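Local coordinates for L-fuculose phosphate aldolase (Streptococcus pneumoniae, PDB 4C24), which belongs to the class II aldolase and adducin family and carries a zinc ion held by three histidines in a tetrameric assembly, at residues I97-T102 with H160-G165; E39-A44 with M63-N68; D8-L13 with I55-I60. All blocks are in the same frame, centred on the assembly; numbering follows the deposited sequence. Where two conformers were deposited one is given.

Contact 1 is the buried heart of the chain, and contacts 2 and 3 lie nearer its outside, each about 18 Å from the chain centre. Contacts 1 and 2 are antiparallel strand pairings in the same mixed sheet, with centres about 22 Å apart. The first adds a zinc site to its backbone ladder; the second pairs briefly and ends in a carboxylate-held turn. Contact 3 sets a helix against the loop that leads into strand 61-64, and works by aliphatic packing and one bridging water. Contacts 2 and 3 touch, where Ala44 packs on Leu13 and Ile60. Contact 1 touches neither.

Contact 1: I97-T102 with H160-G165. With ZN (zinc ion), chain B; SO4 (sulfate ion), chain D.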
loop_
_atom_site.group_PDB
_atom_site.type_symbol
_atom_site.label_atom_id
_atom_site.label_comp_id
_atom_site.label_asym_id
_atom_site.label_seq_id
_atom_site.Cartn_x
_atom_site.Cartn_y
_atom_site.Cartn_z
ATOM N N ILE A 97 4.698 -17.442 15.309
ATOM C CA ILE A 97 5.290 -16.396 14.525
ATOM C C ILE A 97 5.196 -15.108 15.289
ATOM O O ILE A 97 4.108 -14.792 15.832
ATOM C CB ILE A 97 4.589 -16.238 13.161
ATOM C CG1 ILE A 97 4.756 -17.540 12.330
ATOM C CG2 ILE A 97 5.132 -15.015 12.429
ATOM C CD1 ILE A 97 4.020 -17.513 11.005
ATOM N N HIS A 98 6.317 -14.398 15.370
ATOM C CA HIS A 98 6.338 -13.024 15.903
ATOM C C HIS A 98 6.698 -12.080 14.770
ATOM O O HIS A 98 7.650 -12.319 13.985
ATOM C CB HIS A 98 7.324 -12.919 17.054
ATOM C CG HIS A 98 7.711 -11.511 17.413
ATOM N ND1 HIS A 98 6.810 -10.605 17.934
ATOM C CD2 HIS A 98 8.896 -10.857 17.328
ATOM C CE1 HIS A 98 7.425 -9.455 18.145
ATOM N NE2 HIS A 98 8.700 -9.580 17.809
ATOM N N ALA A 99 5.937 -10.996 14.648
ATOM C CA ALA A 99 6.152 -10.058 13.586
ATOM C C ALA A 99 5.899 -8.643 14.045
ATOM O O ALA A 99 5.150 -8.454 14.997
ATOM C CB ALA A 99 5.261 -10.387 12.399
ATOM N N HIS A 100 6.535 -7.680 13.402
ATOM C CA HIS A 100 6.220 -6.258 13.603
ATOM C C HIS A 100 5.404 -5.860 12.394
ATOM O O HIS A 100 5.949 -5.465 11.357
ATOM C CB HIS A 100 7.491 -5.425 13.701
ATOM C CG HIS A 100 8.426 -5.856 14.798
ATOM N ND1 HIS A 100 9.492 -5.091 15.199
ATOM C CD2 HIS A 100 8.446 -6.970 15.573
ATOM C CE1 HIS A 100 10.164 -5.742 16.144
ATOM N NE2 HIS A 100 9.522 -6.867 16.413
ATOM N N THR A 101 4.097 -6.075 12.478
ATOM C CA THR A 101 3.230 -5.739 11.366
ATOM C C THR A 101 2.809 -4.260 11.430
ATOM O O THR A 101 3.430 -3.453 12.155
ATOM C CB THR A 101 2.042 -6.704 11.285
ATOM O OG1 THR A 101 1.210 -6.498 12.435
ATOM C CG2 THR A 101 2.513 -8.172 11.191
ATOM N N THR A 102 1.824 -3.875 10.639
ATOM C CA THR A 102 1.440 -2.459 10.671
ATOM C C THR A 102 0.351 -2.131 11.694
ATOM O O THR A 102 0.671 -1.594 12.775
ATOM C CB THR A 102 1.065 -1.944 9.286
ATOM O OG1 THR A 102 2.152 -2.237 8.408
ATOM C CG2 THR A 102 0.811 -0.429 9.319
ATOM N N HIS A 160 5.436 -2.778 20.300
ATOM C CA HIS A 160 6.347 -3.791 19.729
ATOM C C HIS A 160 5.781 -4.501 18.519
ATOM O O HIS A 160 6.282 -4.303 17.404
ATOM C CB HIS A 160 6.736 -4.773 20.825
ATOM C CG HIS A 160 7.792 -5.752 20.420
ATOM N ND1 HIS A 160 8.612 -6.371 21.330
ATOM C CD2 HIS A 160 8.153 -6.220 19.192
ATOM C CE1 HIS A 160 9.437 -7.193 20.679
ATOM N NE2 HIS A 160 9.171 -7.117 19.386
ATOM N N GLY A 161 4.759 -5.320 18.699
ATOM C CA GLY A 161 4.244 -6.095 17.571
ATOM C C GLY A 161 3.238 -7.134 17.959
ATOM O O GLY A 161 2.417 -6.913 18.843
ATOM N N ILE A 162 3.285 -8.282 17.306
ATOM C CA ILE A 162 2.298 -9.304 17.491
ATOM C C ILE A 162 3.006 -10.642 17.660
ATOM O O ILE A 162 4.114 -10.838 17.143
ATOM C CB ILE A 162 1.334 -9.357 16.277
ATOM C CG1 ILE A 162 0.132 -10.267 16.515
ATOM C CG2 ILE A 162 2.070 -9.792 15.006
ATOM C CD1 ILE A 162 -0.909 -10.214 15.421
ATOM N N LEU A 163 2.364 -11.531 18.387
ATOM C CA LEU A 163 2.754 -12.916 18.529
ATOM C C LEU A 163 1.533 -13.769 18.233
ATOM O O LEU A 163 0.439 -13.516 18.749
ATOM C CB LEU A 163 3.262 -13.205 19.944
ATOM C CG LEU A 163 3.933 -14.551 20.241
ATOM C CD1 LEU A 163 5.340 -14.513 19.657
ATOM C CD2 LEU A 163 4.032 -14.839 21.745
ATOM N N ALA A 164 1.693 -14.795 17.390
ATOM C CA ALA A 164 0.602 -15.718 17.122
ATOM C C ALA A 164 1.098 -17.149 17.171
ATOM O O ALA A 164 2.255 -17.405 16.870
ATOM C CB ALA A 164 -0.034 -15.435 15.768
ATOM N N GLY A 165 0.207 -18.063 17.523
ATOM C CA GLY A 165 0.547 -19.477 17.581
ATOM C C GLY A 165 -0.555 -20.353 17.055
ATOM O O GLY A 165 -1.742 -20.007 17.109
HETATM ZN ZN ZN B . 10.036 -8.114 17.883
HETATM S S SO4 D . -0.382 -1.397 5.094
HETATM O O1 SO4 D . 0.719 -1.927 5.920
HETATM O O2 SO4 D . -0.062 -1.739 3.687
HETATM O O3 SO4 D . -1.608 -2.089 5.523
HETATM O O4 SO4 D . -0.493 0.065 5.285
HETATM O O HOH W 1 11.904 -8.541 18.715
#
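The zinc site of this class II aldolase is built at the ends of two antiparallel strands: His98 lies on strand 95-99, His100 just after it, and His160 just before strand 161-166. Each gives its NE2 to the zinc ion at 2.0 Å, and water 1 is a fourth ligand. The rings of His98 and His160 are turned 81° against each other. His100 and His160 are also almost perpendicular, at 84°. The three NE2 atoms come close because all bind the zinc; they are not hydrogen-bonded to one another. His160 O lies over one face of the His100 ring, offset toward its rim.

With His98 CG anti to the backbone N (chi1 164°), CG comes within 3.7 Å of Ile162 O, and ND1 donates to that oxygen at 2.8 Å. This second-shell bond helps fix the rotation of the ring. It is bent, with ND1 well above the carbonyl plane. Ala99 N reaches the same oxygen from the opposite face, at 3.1 Å, so two donors grip Ile162 O. Ile162 N returns a bond to Ala99 O. Ile97 and Ala164 form a second hydrogen-bonded pair, linked in both directions.

Helix 80-89 packs on His98 and Leu163, and helix 169-192 on Ile162 and Ala164 across the sheet. The second subunit closes on the site: His118 NE2 of that subunit is hydrogen-bonded to His160 O, and its Tyr119 meets the His160 ring edge-to-face. Beyond the strand, Thr101 OG1 is hydrogen-bonded to Glu180, and Thr102 OG1 donates to a sulfate ion. On the face away from the zinc, the CG2 methyl of Ile162 sits 4.2 Å from Ala99 CB. On the zinc side, Leu163 CD1 touches His98 CB at 3.6 Å.

Contact 2: E39-A44 with M63-N68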
loop_
_atom_site.group_PDB
_atom_site.type_symbol
_atom_site.label_atom_id
_atom_site.label_comp_id
_atom_site.label_asym_id
_atom_site.label_seq_id
_atom_site.Cartn_x
_atom_site.Cartn_y
_atom_site.Cartn_z
ATOM N N GLU A 39 7.103 -34.730 20.157
ATOM C CA GLU A 39 7.626 -36.071 20.413
ATOM C C GLU A 39 9.062 -35.924 20.906
ATOM O O GLU A 39 9.459 -36.543 21.902
ATOM C CB GLU A 39 7.565 -36.927 19.142
ATOM N N LYS A 40 9.814 -35.058 20.233
ATOM C CA LYS A 40 11.221 -34.819 20.568
ATOM C C LYS A 40 11.422 -33.789 21.675
ATOM O O LYS A 40 12.471 -33.763 22.310
ATOM C CB LYS A 40 12.004 -34.395 19.329
ATOM C CG LYS A 40 11.977 -35.405 18.195
ATOM C CD LYS A 40 12.901 -34.999 17.063
ATOM C CE LYS A 40 12.715 -35.904 15.854
ATOM N NZ LYS A 40 11.537 -35.466 15.057
ATOM N N GLN A 41 10.402 -32.964 21.910
ATOM C CA GLN A 41 10.476 -31.849 22.855
ATOM C C GLN A 41 11.619 -30.887 22.504
ATOM O O GLN A 41 12.406 -30.484 23.359
ATOM C CB GLN A 41 10.592 -32.366 24.295
ATOM C CG GLN A 41 9.381 -33.178 24.729
ATOM C CD GLN A 41 8.207 -32.295 25.101
ATOM O OE1 GLN A 41 8.311 -31.455 26.000
ATOM N NE2 GLN A 41 7.082 -32.483 24.424
ATOM N N LEU A 42 11.685 -30.513 21.231
ATOM C CA LEU A 42 12.704 -29.608 20.724
ATOM C C LEU A 42 12.016 -28.461 20.030
ATOM O O LEU A 42 11.051 -28.684 19.271
ATOM C CB LEU A 42 13.599 -30.313 19.700
ATOM C CG LEU A 42 14.498 -31.401 20.283
ATOM C CD1 LEU A 42 15.241 -32.079 19.134
ATOM C CD2 LEU A 42 15.453 -30.808 21.301
ATOM N N MET A 43 12.522 -27.243 20.265
ATOM C CA MET A 43 12.115 -26.094 19.477
ATOM C C MET A 43 13.150 -25.768 18.397
ATOM O O MET A 43 14.330 -25.672 18.693
ATOM C CB MET A 43 11.888 -24.876 20.407
ATOM C CG MET A 43 11.480 -23.634 19.644
ATOM S SD MET A 43 11.191 -22.201 20.715
ATOM C CE MET A 43 12.851 -21.744 21.166
ATOM N N ALA A 44 12.691 -25.561 17.160
ATOM C CA ALA A 44 13.538 -25.010 16.130
ATOM C C ALA A 44 13.121 -23.561 15.912
ATOM O O ALA A 44 11.935 -23.280 15.762
ATOM C CB ALA A 44 13.391 -25.810 14.843
ATOM N N MET A 63 16.696 -26.018 20.084
ATOM C CA MET A 63 16.830 -25.924 21.511
ATOM C C MET A 63 15.987 -26.968 22.203
ATOM O O MET A 63 14.934 -27.318 21.707
ATOM C CB MET A 63 16.216 -24.596 21.899
ATOM C CG MET A 63 17.044 -23.738 22.794
ATOM S SD MET A 63 16.028 -22.256 22.854
ATOM C CE MET A 63 16.834 -21.298 21.577
ATOM N N ASP A 64 16.412 -27.420 23.375
ATOM C CA ASP A 64 15.567 -28.275 24.199
ATOM C C ASP A 64 14.577 -27.423 25.036
ATOM O O ASP A 64 14.597 -26.203 24.967
ATOM C CB ASP A 64 16.407 -29.254 25.036
ATOM C CG ASP A 64 17.051 -28.623 26.263
ATOM O OD1 ASP A 64 16.789 -27.431 26.591
ATOM O OD2 ASP A 64 17.831 -29.333 26.945
ATOM N N ILE A 65 13.725 -28.099 25.791
ATOM C CA ILE A 65 12.594 -27.417 26.455
ATOM C C ILE A 65 13.075 -26.428 27.509
ATOM O O ILE A 65 12.311 -25.529 27.881
ATOM C CB ILE A 65 11.579 -28.408 27.063
ATOM C CG1 ILE A 65 10.256 -27.703 27.391
ATOM C CG2 ILE A 65 12.138 -29.075 28.320
ATOM C CD1 ILE A 65 9.530 -27.201 26.182
ATOM N N ASN A 66 14.317 -26.572 27.966
ATOM C CA ASN A 66 14.898 -25.619 28.927
ATOM C C ASN A 66 15.799 -24.555 28.295
ATOM O O ASN A 66 16.485 -23.786 28.980
ATOM C CB ASN A 66 15.585 -26.391 30.045
ATOM C CG ASN A 66 14.590 -27.159 30.874
ATOM O OD1 ASN A 66 13.719 -26.558 31.503
ATOM N ND2 ASN A 66 14.668 -28.478 30.846
ATOM N N GLY A 67 15.792 -24.498 26.967
ATOM C CA GLY A 67 16.544 -23.484 26.263
ATOM C C GLY A 67 18.008 -23.781 26.041
ATOM O O GLY A 67 18.779 -22.873 25.720
ATOM N N ASN A 68 18.391 -25.050 26.166
ATOM C CA ASN A 68 19.764 -25.439 25.864
ATOM C C ASN A 68 19.855 -25.710 24.384
ATOM O O ASN A 68 19.070 -26.499 23.843
ATOM C CB ASN A 68 20.134 -26.690 26.626
ATOM C CG ASN A 68 20.093 -26.480 28.119
ATOM O OD1 ASN A 68 20.920 -25.783 28.670
ATOM N ND2 ASN A 68 19.121 -27.083 28.764
HETATM O O HOH W 2 13.601 -30.984 25.688
#
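Beyond the Met43-Met63 pair, a water joins Gln41 to Ile65. Water 2 donates to Gln41 O and accepts from Ile65 N at 2.9 Å, joining two backbones whose own atoms stand too far apart to bond. Two residue pairs further in, the link is direct. Met43 and Met63 are a hydrogen-bonded antiparallel pair: Met43 N donates to Met63 O at 2.8 Å, and Met63 N to Met43 O at the same length.

The two methionine side chains lie side by side and point the same way. Met43 CG is anti to the backbone N (chi1 179°) and SD anti to CA (chi2 179°), and the chain then bends at chi3. In the conformer given for Met63, its SD lies 3.6 Å from Met43 CE. Helix 80-89 covers this face, with Leu84 and Tyr87 against Met43 and Trp80 against Met63. On the other face, Leu42 CD2 lies beside Met63 O and 3.9 Å from Asp64 CA. Met4 also packs on Leu42.

The Asp64 carboxylate braces the turn that follows. OD1 takes three donors: Asn66 N and Asn68 N, out of the carboxylate plane on opposite faces, and Asn68 ND2 on its syn lone pair. OD2 also accepts from Asn68 ND2, at 3.2 Å, so the amide spans both oxygens. At Gly67 a CB would collide with the carbonyl oxygen of Asn66. Residues 64-67 form a type I beta turn, and the bond from Asn66 N to Asp64 OD1 makes an Asx turn, here in the hairpin connection between antiparallel strands 61-64 and 69-71.

Contact 3: D8-L13 with I55-I60; sequences DVKQEL and IKESDI
Helix-to-loop packing joins Lys10 and Leu13 of helix 7-22 to Glu57 and Ile60 of the loop before strand 61-64. The loop segment includes a short 3-10 turn at 57-59. The contact is partly buried and lies toward the outside of the aldolase domain, and its direct touches are all van der Waals.

Lys10 has CG anti to its carbonyl carbon (chi1 -64°), and its chain runs extended beyond. It crosses the Glu57 side chain at about a right angle. In the conformer given for Glu57, Lys10 CD lies 3.4 Å from Glu57 CG, and Lys10 CB lies 3.6 Å from the same methylene. The charged ends do not meet: in that conformer Lys10 NZ is 5.0 Å from Glu57 OE2. Lys10 NZ forms a salt bridge with Glu71, and Glu57 OE2 is hydrogen-bonded to Ser7. The stems of two oppositely charged residues thus pack while their tips bond elsewhere.

Water 3 supplies the polar link. It accepts from Lys10 NZ at 3.0 Å and donates to the carbonyl oxygens Glu57 O and Ile60 O. The lysine end is thereby tied to the first residue of the 3-10 turn and to the residue just after it.

The loop is also held from within, by Lys56 N donating to Asp59 OD2 at 2.9 Å in an almost straight bond (175°).

The apolar part lies deeper. Ile60 slides past Lys10 in the opposite direction, with CG2 4.0 Å from Lys10 CG. Leu33 and Leu169 pack on Leu13, and Ile14 on Ile60. Leu13 crosses Ile60 with its CD1 methyl against both branches of the isoleucine, 3.9 Å from CG2 and 4.1 Å from CD1.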
loop_
_atom_site.group_PDB
_atom_site.type_symbol
_atom_site.label_atom_id
_atom_site.label_comp_id
_atom_site.label_asym_id
_atom_site.label_seq_id
_atom_site.Cartn_x
_atom_site.Cartn_y
_atom_site.Cartn_z
ATOM N N ASP A 8 12.839 -31.040 7.110
ATOM C CA ASP A 8 11.535 -30.538 6.699
ATOM C C ASP A 8 11.150 -29.298 7.516
ATOM O O ASP A 8 10.867 -28.249 6.932
ATOM C CB ASP A 8 10.462 -31.630 6.788
ATOM N N VAL A 9 11.208 -29.405 8.846
ATOM C CA VAL A 9 10.823 -28.264 9.699
ATOM C C VAL A 9 11.715 -27.038 9.495
ATOM O O VAL A 9 11.210 -25.922 9.457
ATOM C CB VAL A 9 10.654 -28.611 11.210
ATOM C CG1 VAL A 9 9.770 -29.836 11.399
ATOM C CG2 VAL A 9 11.992 -28.783 11.913
ATOM N N LYS A 10 13.016 -27.225 9.334
ATOM C CA LYS A 10 13.935 -26.114 9.099
ATOM C C LYS A 10 13.629 -25.358 7.804
ATOM O O LYS A 10 13.587 -24.119 7.766
ATOM C CB LYS A 10 15.381 -26.598 9.132
ATOM C CG LYS A 10 15.812 -27.146 10.486
ATOM C CD LYS A 10 17.265 -27.578 10.435
ATOM C CE LYS A 10 17.756 -28.017 11.805
ATOM N NZ LYS A 10 19.193 -28.414 11.754
ATOM N N GLN A 11 13.402 -26.122 6.739
ATOM C CA GLN A 11 13.073 -25.546 5.450
ATOM C C GLN A 11 11.775 -24.771 5.528
ATOM O O GLN A 11 11.640 -23.720 4.878
ATOM C CB GLN A 11 12.918 -26.634 4.399
ATOM C CG GLN A 11 14.200 -27.358 4.055
ATOM C CD GLN A 11 13.917 -28.607 3.243
ATOM O OE1 GLN A 11 13.134 -29.461 3.655
ATOM N NE2 GLN A 11 14.531 -28.702 2.072
ATOM N N GLU A 12 10.826 -25.309 6.301
ATOM C CA GLU A 12 9.525 -24.677 6.460
ATOM C C GLU A 12 9.641 -23.345 7.186
ATOM O O GLU A 12 9.003 -22.373 6.779
ATOM C CB GLU A 12 8.492 -25.597 7.103
ATOM C CG GLU A 12 7.062 -25.086 6.961
ATOM C CD GLU A 12 6.014 -26.011 7.554
ATOM O OE1 GLU A 12 6.192 -26.481 8.702
ATOM O OE2 GLU A 12 5.000 -26.259 6.872
ATOM N N LEU A 13 10.474 -23.268 8.219
ATOM C CA LEU A 13 10.731 -21.971 8.871
ATOM C C LEU A 13 11.239 -20.936 7.889
ATOM O O LEU A 13 10.807 -19.804 7.882
ATOM C CB LEU A 13 11.726 -22.118 10.009
ATOM C CG LEU A 13 11.191 -22.850 11.215
ATOM C CD1 LEU A 13 12.328 -23.218 12.125
ATOM C CD2 LEU A 13 10.206 -21.985 11.990
ATOM N N ILE A 55 18.645 -16.525 5.377
ATOM C CA ILE A 55 18.685 -17.623 6.344
ATOM C C ILE A 55 18.835 -18.983 5.654
ATOM O O ILE A 55 18.026 -19.351 4.790
ATOM C CB ILE A 55 17.452 -17.634 7.282
ATOM C CG1 ILE A 55 17.312 -16.290 8.000
ATOM C CG2 ILE A 55 17.559 -18.768 8.303
ATOM C CD1 ILE A 55 16.054 -16.197 8.840
ATOM N N LYS A 56 19.876 -19.722 6.051
ATOM C CA LYS A 56 20.086 -21.094 5.594
ATOM C C LYS A 56 19.657 -22.074 6.671
ATOM O O LYS A 56 19.562 -21.713 7.855
ATOM C CB LYS A 56 21.562 -21.330 5.295
ATOM C CG LYS A 56 22.157 -20.419 4.239
ATOM C CD LYS A 56 23.560 -20.900 3.927
ATOM C CE LYS A 56 24.466 -19.776 3.461
ATOM N NZ LYS A 56 25.415 -19.401 4.545
ATOM N N GLU A 57 19.414 -23.317 6.269
ATOM C CA GLU A 57 19.066 -24.379 7.197
ATOM C C GLU A 57 20.048 -24.440 8.379
ATOM O O GLU A 57 19.633 -24.623 9.526
ATOM C CB GLU A 57 18.982 -25.721 6.457
ATOM C CG GLU A 57 18.423 -26.855 7.290
ATOM C CD GLU A 57 17.882 -28.006 6.460
ATOM O OE1 GLU A 57 17.345 -27.763 5.358
ATOM O OE2 GLU A 57 17.982 -29.158 6.928
ATOM N N SER A 58 21.338 -24.251 8.103
ATOM C CA SER A 58 22.356 -24.299 9.138
ATOM C C SER A 58 22.298 -23.132 10.116
ATOM O O SER A 58 22.939 -23.187 11.150
ATOM C CB SER A 58 23.761 -24.440 8.533
ATOM O OG SER A 58 24.113 -23.317 7.748
ATOM N N ASP A 59 21.555 -22.078 9.777
ATOM C CA ASP A 59 21.381 -20.925 10.682
ATOM C C ASP A 59 20.247 -21.145 11.678
ATOM O O ASP A 59 20.147 -20.406 12.683
ATOM C CB ASP A 59 21.040 -19.649 9.908
ATOM C CG ASP A 59 22.194 -19.133 9.054
ATOM O OD1 ASP A 59 23.362 -19.135 9.515
ATOM O OD2 ASP A 59 21.903 -18.692 7.917
ATOM N N ILE A 60 19.367 -22.098 11.382
ATOM C CA ILE A 60 18.255 -22.449 12.312
ATOM C C ILE A 60 18.856 -23.024 13.578
ATOM O O ILE A 60 19.808 -23.807 13.557
ATOM C CB ILE A 60 17.187 -23.407 11.703
ATOM C CG1 ILE A 60 16.569 -22.791 10.439
ATOM C CG2 ILE A 60 16.107 -23.821 12.734
ATOM C CD1 ILE A 60 15.801 -21.502 10.680
HETATM O O HOH W 3 20.556 -25.716 11.918
#